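Local coordinates for protein PAN2-PAN3 deadenylation complex catalytic subunit pan2 (Neurospora crassa, PDB 4CZW) that supplies the exonuclease of the PAN2-PAN3 complex that shortens mRNA poly(A) tails, through a chain pairing a ubiquitin-protease-like domain with the nuclease, at residues L137-F142 with V205-Y210; L267-E272 with V390-K395. All blocks are in the same frame, centred on the assembly; numbering follows the deposited sequence.

Contact 1: L137-F142 with V205-Y210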
ATOM      1  N   LEU A 137      -2.644  -2.993  13.764  1.00 43.77           N
ATOM      2  CA  LEU A 137      -2.289  -3.224  12.370  1.00 45.41           C
ATOM      3  C   LEU A 137      -0.800  -3.014  12.128  1.00 41.59           C
ATOM      4  O   LEU A 137      -0.176  -3.763  11.378  1.00 42.64           O
ATOM      5  CB  LEU A 137      -3.097  -2.307  11.451  1.00 44.29           C
ATOM      6  CG  LEU A 137      -2.819  -2.479   9.957  1.00 45.14           C
ATOM      7  CD1 LEU A 137      -3.236  -3.866   9.486  1.00 34.25           C
ATOM      8  CD2 LEU A 137      -3.526  -1.401   9.162  1.00 41.74           C
ATOM      9  N   THR A 138      -0.239  -1.991  12.767  1.00 39.93           N
ATOM     10  CA  THR A 138       1.184  -1.699  12.652  1.00 39.80           C
ATOM     11  C   THR A 138       2.011  -2.887  13.133  1.00 47.42           C
ATOM     12  O   THR A 138       3.004  -3.261  12.509  1.00 43.06           O
ATOM     13  CB  THR A 138       1.572  -0.445  13.459  1.00 38.85           C
ATOM     14  OG1 THR A 138       0.746   0.656  13.062  1.00 40.73           O
ATOM     15  CG2 THR A 138       3.034  -0.089  13.228  1.00 34.08           C
HETATM   16  N   MSE A 139       1.585  -3.482  14.241  1.00 50.68           N
HETATM   17  CA  MSE A 139       2.241  -4.668  14.775  1.00 48.03           C
HETATM   18  C   MSE A 139       1.938  -5.890  13.913  1.00 48.24           C
HETATM   19  O   MSE A 139       2.811  -6.726  13.675  1.00 48.73           O
HETATM   20  CB  MSE A 139       1.808  -4.915  16.222  1.00 48.31           C
HETATM   21  CG  MSE A 139       2.235  -3.819  17.188  1.00 55.20           C
HETATM   22 SE   MSE A 139       1.707  -4.164  19.035  1.00 74.89          SE
HETATM   23  CE  MSE A 139      -0.225  -3.968  18.859  1.00 48.78           C
ATOM     24  N   PHE A 140       0.696  -5.983  13.444  1.00 40.67           N
ATOM     25  CA  PHE A 140       0.262  -7.106  12.618  1.00 43.46           C
ATOM     26  C   PHE A 140       0.980  -7.123  11.272  1.00 52.97           C
ATOM     27  O   PHE A 140       1.429  -8.174  10.814  1.00 49.15           O
ATOM     28  CB  PHE A 140      -1.253  -7.055  12.404  1.00 49.37           C
ATOM     29  CG  PHE A 140      -1.809  -8.256  11.692  1.00 51.52           C
ATOM     30  CD1 PHE A 140      -2.049  -9.435  12.379  1.00 49.06           C
ATOM     31  CD2 PHE A 140      -2.104  -8.203  10.339  1.00 50.69           C
ATOM     32  CE1 PHE A 140      -2.564 -10.540  11.729  1.00 53.24           C
ATOM     33  CE2 PHE A 140      -2.621  -9.307   9.684  1.00 52.84           C
ATOM     34  CZ  PHE A 140      -2.851 -10.476  10.380  1.00 53.55           C
ATOM     35  N   LEU A 141       1.086  -5.956  10.642  1.00 50.32           N
ATOM     36  CA  LEU A 141       1.730  -5.848   9.337  1.00 47.19           C
ATOM     37  C   LEU A 141       3.223  -6.143   9.407  1.00 46.43           C
ATOM     38  O   LEU A 141       3.736  -6.939   8.622  1.00 50.38           O
ATOM     39  CB  LEU A 141       1.505  -4.457   8.738  1.00 50.46           C
ATOM     40  CG  LEU A 141       0.196  -4.259   7.973  1.00 45.75           C
ATOM     41  CD1 LEU A 141       0.127  -2.861   7.383  1.00 46.55           C
ATOM     42  CD2 LEU A 141       0.060  -5.310   6.884  1.00 48.70           C
ATOM     43  N   PHE A 142       3.914  -5.501  10.345  1.00 46.30           N
ATOM     44  CA  PHE A 142       5.352  -5.688  10.507  1.00 46.90           C
ATOM     45  C   PHE A 142       5.712  -7.150  10.755  1.00 52.43           C
ATOM     46  O   PHE A 142       6.769  -7.616  10.331  1.00 51.05           O
ATOM     47  CB  PHE A 142       5.880  -4.820  11.652  1.00 42.56           C
ATOM     48  CG  PHE A 142       6.319  -3.450  11.219  1.00 44.21           C
ATOM     49  CD1 PHE A 142       5.411  -2.555  10.679  1.00 47.37           C
ATOM     50  CD2 PHE A 142       7.640  -3.056  11.359  1.00 43.48           C
ATOM     51  CE1 PHE A 142       5.813  -1.294  10.280  1.00 49.52           C
ATOM     52  CE2 PHE A 142       8.047  -1.796  10.963  1.00 37.26           C
ATOM     53  CZ  PHE A 142       7.132  -0.915  10.423  1.00 46.18           C
ATOM     54  N   VAL A 205       7.514  -3.846  16.744  1.00 48.97           N
ATOM     55  CA  VAL A 205       7.096  -2.479  17.030  1.00 48.09           C
ATOM     56  C   VAL A 205       7.215  -2.179  18.521  1.00 48.69           C
ATOM     57  O   VAL A 205       6.709  -2.929  19.355  1.00 53.72           O
ATOM     58  CB  VAL A 205       5.646  -2.226  16.574  1.00 43.19           C
ATOM     59  CG1 VAL A 205       5.228  -0.799  16.894  1.00 43.34           C
ATOM     60  CG2 VAL A 205       5.498  -2.508  15.086  1.00 42.05           C
ATOM     61  N   ASN A 206       7.887  -1.082  18.853  1.00 45.92           N
ATOM     62  CA  ASN A 206       8.080  -0.699  20.247  1.00 44.55           C
ATOM     63  C   ASN A 206       7.000   0.251  20.754  1.00 49.83           C
ATOM     64  O   ASN A 206       6.330   0.924  19.970  1.00 53.16           O
ATOM     65  CB  ASN A 206       9.456  -0.066  20.435  1.00 41.42           C
ATOM     66  CG  ASN A 206      10.580  -1.077  20.336  1.00 48.64           C
ATOM     67  OD1 ASN A 206      11.183  -1.252  19.278  1.00 56.42           O
ATOM     68  ND2 ASN A 206      10.864  -1.752  21.443  1.00 46.48           N
ATOM     69  N   LYS A 207       6.838   0.296  22.073  1.00 47.48           N
ATOM     70  CA  LYS A 207       5.845   1.161  22.701  1.00 48.32           C
ATOM     71  C   LYS A 207       6.513   2.179  23.618  1.00 51.81           C
ATOM     72  O   LYS A 207       7.416   1.837  24.379  1.00 58.46           O
ATOM     73  CB  LYS A 207       4.834   0.331  23.493  1.00 50.37           C
ATOM     74  CG  LYS A 207       4.121  -0.738  22.684  1.00 58.87           C
ATOM     75  CD  LYS A 207       3.159  -1.530  23.555  1.00 62.00           C
ATOM     76  CE  LYS A 207       2.464  -2.627  22.765  1.00 72.13           C
ATOM     77  NZ  LYS A 207       1.525  -3.409  23.615  1.00 90.79           N
ATOM     78  N   LEU A 208       6.065   3.427  23.544  1.00 50.69           N
ATOM     79  CA  LEU A 208       6.607   4.481  24.394  1.00 46.00           C
ATOM     80  C   LEU A 208       6.195   4.268  25.847  1.00 52.45           C
ATOM     81  O   LEU A 208       5.172   3.645  26.128  1.00 53.65           O
ATOM     82  CB  LEU A 208       6.146   5.857  23.910  1.00 45.12           C
ATOM     83  CG  LEU A 208       6.621   6.288  22.520  1.00 47.05           C
ATOM     84  CD1 LEU A 208       6.231   7.732  22.242  1.00 47.17           C
ATOM     85  CD2 LEU A 208       8.123   6.096  22.378  1.00 42.99           C
ATOM     86  N   CYS A 209       7.000   4.788  26.768  1.00 53.98           N
ATOM     87  CA  CYS A 209       6.731   4.640  28.195  1.00 49.57           C
ATOM     88  C   CYS A 209       6.917   5.967  28.926  1.00 51.89           C
ATOM     89  O   CYS A 209       7.921   6.654  28.738  1.00 51.95           O
ATOM     90  CB  CYS A 209       7.637   3.568  28.800  1.00 54.14           C
ATOM     91  SG  CYS A 209       7.316   3.213  30.543  1.00 72.43           S
ATOM     92  N   TYR A 210       5.947   6.319  29.764  1.00 50.62           N
ATOM     93  CA  TYR A 210       5.963   7.600  30.463  1.00 57.84           C
ATOM     94  C   TYR A 210       6.127   7.426  31.970  1.00 62.24           C
ATOM     95  O   TYR A 210       5.630   6.457  32.544  1.00 61.13           O
ATOM     96  CB  TYR A 210       4.681   8.382  30.161  1.00 53.14           C
ATOM     97  CG  TYR A 210       4.393   8.529  28.685  1.00 55.89           C
ATOM     98  CD1 TYR A 210       4.986   9.540  27.938  1.00 53.11           C
ATOM     99  CD2 TYR A 210       3.528   7.657  28.036  1.00 57.14           C
ATOM    100  CE1 TYR A 210       4.726   9.676  26.587  1.00 53.35           C
ATOM    101  CE2 TYR A 210       3.262   7.787  26.687  1.00 50.50           C
ATOM    102  CZ  TYR A 210       3.863   8.798  25.968  1.00 54.40           C
ATOM    103  OH  TYR A 210       3.600   8.929  24.623  1.00 50.49           O
TER

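Contact 2: L267-E272 with V390-K395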
ATOM      1  N   LEU A 267      12.316   2.232  12.559  1.00 42.82           N
ATOM      2  CA  LEU A 267      11.875   2.320  13.945  1.00 39.38           C
ATOM      3  C   LEU A 267      10.422   2.773  14.064  1.00 43.08           C
ATOM      4  O   LEU A 267      10.132   3.970  14.061  1.00 47.67           O
ATOM      5  CB  LEU A 267      12.785   3.273  14.726  1.00 40.25           C
ATOM      6  CG  LEU A 267      12.585   3.333  16.241  1.00 37.95           C
ATOM      7  CD1 LEU A 267      12.848   1.975  16.871  1.00 44.57           C
ATOM      8  CD2 LEU A 267      13.479   4.397  16.859  1.00 43.76           C
ATOM      9  N   ALA A 268       9.514   1.808  14.169  1.00 35.34           N
ATOM     10  CA  ALA A 268       8.098   2.103  14.366  1.00 43.58           C
ATOM     11  C   ALA A 268       7.783   2.212  15.855  1.00 45.38           C
ATOM     12  O   ALA A 268       8.185   1.357  16.644  1.00 47.29           O
ATOM     13  CB  ALA A 268       7.235   1.036  13.713  1.00 39.92           C
ATOM     14  N   LEU A 269       7.063   3.263  16.234  1.00 40.94           N
ATOM     15  CA  LEU A 269       6.802   3.533  17.644  1.00 40.59           C
ATOM     16  C   LEU A 269       5.327   3.805  17.934  1.00 41.88           C
ATOM     17  O   LEU A 269       4.696   4.630  17.276  1.00 43.97           O
ATOM     18  CB  LEU A 269       7.640   4.724  18.113  1.00 40.10           C
ATOM     19  CG  LEU A 269       9.158   4.599  17.981  1.00 42.66           C
ATOM     20  CD1 LEU A 269       9.838   5.904  18.366  1.00 34.17           C
ATOM     21  CD2 LEU A 269       9.677   3.448  18.830  1.00 43.65           C
ATOM     22  N   CYS A 270       4.789   3.105  18.928  1.00 38.61           N
ATOM     23  CA  CYS A 270       3.436   3.368  19.409  1.00 36.24           C
ATOM     24  C   CYS A 270       3.486   4.298  20.616  1.00 43.15           C
ATOM     25  O   CYS A 270       4.193   4.030  21.587  1.00 51.50           O
ATOM     26  CB  CYS A 270       2.721   2.065  19.769  1.00 47.96           C
ATOM     27  SG  CYS A 270       2.295   1.033  18.348  1.00 50.63           S
ATOM     28  N   THR A 271       2.733   5.391  20.549  1.00 43.91           N
ATOM     29  CA  THR A 271       2.786   6.426  21.576  1.00 46.41           C
ATOM     30  C   THR A 271       2.174   5.980  22.901  1.00 45.11           C
ATOM     31  O   THR A 271       2.631   6.393  23.967  1.00 49.10           O
ATOM     32  CB  THR A 271       2.073   7.708  21.110  1.00 39.27           C
ATOM     33  OG1 THR A 271       0.723   7.399  20.743  1.00 37.97           O
ATOM     34  CG2 THR A 271       2.793   8.312  19.914  1.00 35.21           C
ATOM     35  N   GLU A 272       1.141   5.144  22.821  1.00 48.77           N
ATOM     36  CA  GLU A 272       0.451   4.623  24.002  1.00 51.51           C
ATOM     37  C   GLU A 272      -0.063   5.735  24.914  1.00 48.26           C
ATOM     38  O   GLU A 272       0.083   5.666  26.134  1.00 56.12           O
ATOM     39  CB  GLU A 272       1.370   3.684  24.790  1.00 45.70           C
ATOM     40  CG  GLU A 272       1.883   2.500  23.988  1.00 52.48           C
ATOM     41  CD  GLU A 272       0.764   1.622  23.464  1.00 61.59           C
ATOM     42  OE1 GLU A 272       0.328   0.711  24.198  1.00 67.72           O
ATOM     43  OE2 GLU A 272       0.322   1.841  22.317  1.00 67.22           O
ATOM     44  N   VAL A 390       4.483   6.675  15.424  1.00 39.74           N
ATOM     45  CA  VAL A 390       5.583   7.520  14.974  1.00 37.28           C
ATOM     46  C   VAL A 390       6.627   6.680  14.244  1.00 38.02           C
ATOM     47  O   VAL A 390       7.058   5.642  14.746  1.00 44.19           O
ATOM     48  CB  VAL A 390       6.241   8.260  16.153  1.00 37.72           C
ATOM     49  CG1 VAL A 390       7.407   9.102  15.670  1.00 37.92           C
ATOM     50  CG2 VAL A 390       5.217   9.128  16.866  1.00 37.78           C
HETATM   51  N   MSE A 391       7.031   7.129  13.059  1.00 38.92           N
HETATM   52  CA  MSE A 391       7.924   6.343  12.214  1.00 43.65           C
HETATM   53  C   MSE A 391       9.289   6.994  12.011  1.00 44.17           C
HETATM   54  O   MSE A 391       9.393   8.093  11.466  1.00 44.62           O
HETATM   55  CB  MSE A 391       7.274   6.098  10.851  1.00 37.81           C
HETATM   56  CG  MSE A 391       8.027   5.121   9.964  1.00 45.09           C
HETATM   57 SE   MSE A 391       7.810   3.267  10.530  1.00 55.37          SE
HETATM   58  CE  MSE A 391       5.896   3.068  10.205  1.00 44.92           C
ATOM     59  N   PHE A 392      10.334   6.300  12.451  1.00 46.20           N
ATOM     60  CA  PHE A 392      11.706   6.725  12.202  1.00 42.29           C
ATOM     61  C   PHE A 392      12.419   5.721  11.304  1.00 42.76           C
ATOM     62  O   PHE A 392      12.107   4.530  11.321  1.00 48.00           O
ATOM     63  CB  PHE A 392      12.483   6.877  13.513  1.00 41.96           C
ATOM     64  CG  PHE A 392      12.148   8.121  14.284  1.00 33.58           C
ATOM     65  CD1 PHE A 392      12.807   9.313  14.024  1.00 44.29           C
ATOM     66  CD2 PHE A 392      11.191   8.095  15.283  1.00 34.81           C
ATOM     67  CE1 PHE A 392      12.507  10.457  14.738  1.00 43.12           C
ATOM     68  CE2 PHE A 392      10.888   9.237  16.002  1.00 33.16           C
ATOM     69  CZ  PHE A 392      11.545  10.419  15.727  1.00 33.63           C
ATOM     70  N   GLN A 393      13.372   6.208  10.518  1.00 38.68           N
ATOM     71  CA  GLN A 393      14.273   5.328   9.787  1.00 39.64           C
ATOM     72  C   GLN A 393      15.675   5.919   9.836  1.00 43.03           C
ATOM     73  O   GLN A 393      15.839   7.115  10.081  1.00 44.76           O
ATOM     74  CB  GLN A 393      13.819   5.133   8.337  1.00 39.07           C
ATOM     75  CG  GLN A 393      14.287   6.213   7.376  1.00 42.51           C
ATOM     76  CD  GLN A 393      14.294   5.742   5.934  1.00 46.49           C
ATOM     77  OE1 GLN A 393      13.792   4.663   5.619  1.00 50.64           O
ATOM     78  NE2 GLN A 393      14.870   6.548   5.050  1.00 47.89           N
ATOM     79  N   VAL A 394      16.682   5.079   9.618  1.00 46.47           N
ATOM     80  CA  VAL A 394      18.066   5.536   9.649  1.00 46.46           C
ATOM     81  C   VAL A 394      18.301   6.596   8.574  1.00 49.04           C
ATOM     82  O   VAL A 394      17.874   6.442   7.430  1.00 52.97           O
ATOM     83  CB  VAL A 394      19.054   4.363   9.469  1.00 49.26           C
ATOM     84  CG1 VAL A 394      19.064   3.492  10.714  1.00 47.36           C
ATOM     85  CG2 VAL A 394      18.696   3.533   8.248  1.00 46.71           C
ATOM     86  N   LYS A 395      18.967   7.680   8.961  1.00 46.60           N
ATOM     87  CA  LYS A 395      19.167   8.826   8.078  1.00 48.33           C
ATOM     88  C   LYS A 395      20.000   8.460   6.852  1.00 52.88           C
ATOM     89  O   LYS A 395      19.880   9.085   5.799  1.00 54.76           O
ATOM     90  CB  LYS A 395      19.831   9.974   8.842  1.00 43.57           C
ATOM     91  CG  LYS A 395      19.924  11.276   8.060  1.00 38.86           C
ATOM     92  CD  LYS A 395      20.532  12.386   8.900  1.00 49.59           C
ATOM     93  CE  LYS A 395      20.592  13.693   8.126  1.00 42.38           C
ATOM     94  NZ  LYS A 395      21.136  14.804   8.955  1.00 48.06           N
TER

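Contact 1: L137-F142 with V205-Y210
Among the side chains that meet here, the best-held polar atom is T138 OG1, gripped by one hydrogen bond, to V134 O in the preceding turn of the same helix. The contact is made where V205, at the start of 205-210, meets helix 130-149. It is a helix-on-sheet packing within the pseudo-UCH, ubiquitin-protease-like domain, a scaffold predicted to lack protease activity. No hydrogen bond crosses between the segments; apolar contacts carry the join.

V205 is the knob. With CG1 anti to its own backbone N (chi1 179°), CG2 is the branch that enters the surface of the helix, between T138, M139 and F142. It comes to 3.7 Å from T138 O, the carbonyl that also accepts the intrahelical bond from F142 N. The same methyl lies over one face of the F142 ring, with V205 CG2 4.1 Å from F142 CG, and this ring also touches A268 of the neighbouring strand. In T138, OG1 stands anti to the carbonyl carbon (chi1 -54°), which directs it to V134 O, so its polar group is satisfied at home while T138 CG2 meets V205 CG2 at 3.9 Å. Its side chain also leans on L53 of helix 51-58.

Selenomethionine M139 closes the partly exposed side. Its CG lies 3.8 Å from V205 CB, the two side chains crossing at about a right angle. Beyond CG the chain runs straight to SE and bends there (chi3 -69°). K207, extended beyond its own CG, crosses the end of M139, with K207 CE 4.1 Å from M139 SE.

Contact 2: L267-E272 with V390-K395
Strands 267-270 and 390-394 run antiparallel in the mixed sheet of the ubiquitin-protease-like domain, their axes 160° apart and 4.7 Å at the closest. L267 with F392 and L269 with V390 are hydrogen-bonded pairs, with A268 and M391 the non-hydrogen-bonded pair between them. Four backbone bonds result. F392 N to L267 O and V390 N to L269 O are both nearly straight; the first, at 2.8 Å, has its donor above the carbonyl plane, whereas both bonds of the L269-V390 pair lie in the carbonyl plane.

Large side chains from both strands crowd one face of the sheet. L267 and F392 meet at their roots, L267 CB 3.8 Å from F392 CB. The F392 ring then reaches diagonally toward L269, whose CD1 comes obliquely to 4.0 Å from F392 CD2, and L325 of strand 321-334 also touches F392. V390 fills the next place along: its CG2 meets T271 CG2 at 4.0 Å, while T271 OG1 is held chiefly by P387 O, with V388 O as a second acceptor.

On the opposite face the small A268 leaves a shallow seat for a long neighbour. Selenomethionine M391 starts with CG anti to its backbone N, touches V56 and M57 of helix 51-58, and bends at chi2 (75°) and chi3 (65°), so that SE settles 3.9 Å from A268 CB.

Overall arrangement
Contacts 1 and 2 have centres about 9 Å apart and follow in series along the chain, contact 1 closing before contact 2 opens. Strand 266-270 joins them: it lies between strand 206-207, parallel to it, and strand 385-394, antiparallel to it. C270 makes the shared seam, exchanging backbone hydrogen bonds with N206 and L208, with L208 N 2.8 Å from C270 O. Helix 51-58 borders both contacts. Contact 1 thus packs helix 130-149 at the edge of the sheet that contact 2 continues, all within the pseudo-UCH domain described as the scaffold of the complex. Both lie away from the two zinc sites and the predicted catalytic metal site of the exonuclease.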